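Local coordinates for protein FimX (Pseudomonas aeruginosa PAO1, PDB 3HV8) that carries an EAL-family domain, a barrel-like alpha/beta fold, which in this model holds the ligand C2E in a pocket, at residues 158-163 with 186-191. Residues are numbered along the deposited sequence; the frame is centred on the assembly and turned at random. Where two conformers were deposited one is given.
Sequences LTQGLA and HLTVQF
Thr159 and Thr188 carry this contact between helix 152-164 and the end of the loop that leads into strand 191-194, and their CA atoms are the nearest pair, 5.2 Å apart. One direct hydrogen bond joins the two segments: the backbone N of Thr188 donates to OG1 of Thr159 at 3.0 Å, almost straight at 171°. The first torsion of Thr159 (chi1 59°) sets OG1 between its own backbone N and carbonyl carbon. From there the hydroxyl also bonds the carbonyl oxygen of Ala155, one turn back, so a buried hydroxyl ties helix and loop together.

A water makes the second polar link, donating to O of Thr159 at 2.7 Å and to O of Thr188 at 2.8 Å. That same Thr159 oxygen already accepts the helical bond from N of Ala163. Water and hydroxyl thus clamp Thr188 through its carbonyl and its N-H.

Around these bonds the packing is light. The two threonine side chains run alongside each other, pointing opposite ways, and CG2 of Thr188, anti to its backbone N, reaches CB of Ala163 at 3.9 Å. Thr188 OG1 lies 3.6 Å from CG of Gln160, whose side chain, extended beyond CG, runs roughly perpendicular to that of Thr188. CG2 of Thr159 comes within 4.3 Å of CG1 of Val189.

Helix 152-164, the crossover helix of the beta-alpha-beta unit formed with parallel strands 139-144 and 168-174 of the EAL barrel, is thereby joined to the residues entering the next parallel strand, 191-194. Leu187 packs on Leu152 and Ala155 of that helix, Thr159 rests on Ile143 of strand 139-144, and Leu158 and Leu162 face helix 121-132.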
loop_
_atom_site.group_PDB
_atom_site.type_symbol
_atom_site.label_atom_id
_atom_site.label_comp_id
_atom_site.label_asym_id
_atom_site.label_seq_id
_atom_site.Cartn_x
_atom_site.Cartn_y
_atom_site.Cartn_z
ATOM N N LEU A 158 0.521 -15.985 -2.635
ATOM C CA LEU A 158 0.088 -14.834 -3.413
ATOM C C LEU A 158 1.279 -14.056 -3.966
ATOM O O LEU A 158 1.319 -13.742 -5.142
ATOM C CB LEU A 158 -0.804 -13.902 -2.591
ATOM C CG LEU A 158 -1.154 -12.592 -3.298
ATOM C CD1 LEU A 158 -1.951 -12.847 -4.559
ATOM C CD2 LEU A 158 -1.949 -11.693 -2.368
ATOM N N THR A 159 2.257 -13.769 -3.110
ATOM C CA THR A 159 3.392 -12.952 -3.562
ATOM C C THR A 159 4.263 -13.668 -4.601
ATOM O O THR A 159 4.771 -13.043 -5.521
ATOM C CB THR A 159 4.247 -12.389 -2.387
ATOM O OG1 THR A 159 4.758 -13.456 -1.583
ATOM C CG2 THR A 159 3.400 -11.461 -1.519
ATOM N N GLN A 160 4.373 -14.989 -4.492
ATOM C CA GLN A 160 5.052 -15.771 -5.523
ATOM C C GLN A 160 4.282 -15.675 -6.847
ATOM O O GLN A 160 4.862 -15.496 -7.917
ATOM C CB GLN A 160 5.210 -17.231 -5.070
ATOM C CG GLN A 160 6.362 -17.432 -4.079
ATOM C CD GLN A 160 6.368 -18.789 -3.388
ATOM O OE1 GLN A 160 7.068 -18.979 -2.392
ATOM N NE2 GLN A 160 5.596 -19.732 -3.910
ATOM N N GLY A 161 2.957 -15.745 -6.764
ATOM C CA GLY A 161 2.135 -15.597 -7.953
ATOM C C GLY A 161 2.193 -14.208 -8.574
ATOM O O GLY A 161 2.165 -14.051 -9.799
ATOM N N LEU A 162 2.258 -13.176 -7.732
ATOM C CA LEU A 162 2.404 -11.823 -8.237
ATOM C C LEU A 162 3.702 -11.665 -9.018
ATOM O O LEU A 162 3.738 -10.976 -10.032
ATOM C CB LEU A 162 2.357 -10.806 -7.083
ATOM C CG LEU A 162 0.993 -10.662 -6.416
ATOM C CD1 LEU A 162 1.111 -9.781 -5.168
ATOM C CD2 LEU A 162 -0.033 -10.091 -7.394
ATOM N N ALA A 163 4.762 -12.308 -8.535
ATOM C CA ALA A 163 6.056 -12.225 -9.208
ATOM C C ALA A 163 5.950 -12.841 -10.600
ATOM O O ALA A 163 6.489 -12.310 -11.568
ATOM C CB ALA A 163 7.146 -12.905 -8.382
ATOM N N HIS A 186 9.905 -15.689 3.874
ATOM C CA HIS A 186 8.863 -16.511 3.268
ATOM C C HIS A 186 8.187 -15.851 2.090
ATOM O O HIS A 186 7.580 -16.531 1.274
ATOM C CB HIS A 186 7.795 -16.837 4.310
ATOM C CG HIS A 186 8.329 -17.565 5.500
ATOM N ND1 HIS A 186 8.529 -18.930 5.499
ATOM C CD2 HIS A 186 8.705 -17.129 6.724
ATOM C CE1 HIS A 186 9.008 -19.300 6.672
ATOM N NE2 HIS A 186 9.128 -18.226 7.432
ATOM N N LEU A 187 8.288 -14.526 2.009
ATOM C CA LEU A 187 7.486 -13.739 1.083
ATOM C C LEU A 187 8.334 -13.170 -0.039
ATOM O O LEU A 187 9.551 -13.041 0.102
ATOM C CB LEU A 187 6.790 -12.608 1.833
ATOM C CG LEU A 187 5.980 -13.078 3.046
ATOM C CD1 LEU A 187 5.415 -11.909 3.840
ATOM C CD2 LEU A 187 4.864 -14.048 2.630
ATOM N N THR A 188 7.692 -12.828 -1.148
ATOM C CA THR A 188 8.347 -12.221 -2.297
ATOM C C THR A 188 7.925 -10.753 -2.296
ATOM O O THR A 188 6.838 -10.396 -2.755
ATOM C CB THR A 188 7.922 -12.913 -3.594
ATOM O OG1 THR A 188 8.151 -14.328 -3.459
ATOM C CG2 THR A 188 8.680 -12.396 -4.781
ATOM N N VAL A 189 8.759 -9.907 -1.707
ATOM C CA VAL A 189 8.426 -8.495 -1.598
ATOM C C VAL A 189 9.667 -7.661 -1.860
ATOM O O VAL A 189 10.789 -8.058 -1.526
ATOM C CB VAL A 189 7.815 -8.141 -0.224
ATOM C CG1 VAL A 189 6.503 -8.890 0.008
ATOM C CG2 VAL A 189 8.800 -8.434 0.889
ATOM N N GLN A 190 9.462 -6.507 -2.472
ATOM C CA GLN A 190 10.572 -5.635 -2.822
ATOM C C GLN A 190 10.599 -4.388 -1.947
ATOM O O GLN A 190 11.667 -3.798 -1.751
ATOM C CB GLN A 190 10.496 -5.234 -4.291
ATOM C CG GLN A 190 10.625 -6.411 -5.271
ATOM C CD GLN A 190 9.313 -7.114 -5.498
ATOM O OE1 GLN A 190 8.248 -6.575 -5.203
ATOM N NE2 GLN A 190 9.378 -8.336 -6.009
ATOM N N PHE A 191 9.443 -3.977 -1.433
ATOM C CA PHE A 191 9.355 -2.746 -0.647
ATOM C C PHE A 191 8.879 -3.073 0.754
ATOM O O PHE A 191 7.998 -3.935 0.935
ATOM C CB PHE A 191 8.335 -1.752 -1.240
ATOM C CG PHE A 191 8.620 -1.309 -2.666
ATOM C CD1 PHE A 191 9.269 -0.105 -2.929
ATOM C CD2 PHE A 191 8.145 -2.049 -3.742
ATOM C CE1 PHE A 191 9.491 0.309 -4.251
ATOM C CE2 PHE A 191 8.356 -1.641 -5.050
ATOM C CZ PHE A 191 9.023 -0.458 -5.312
HETATM O O HOH W 1 5.540 -10.419 -5.285
#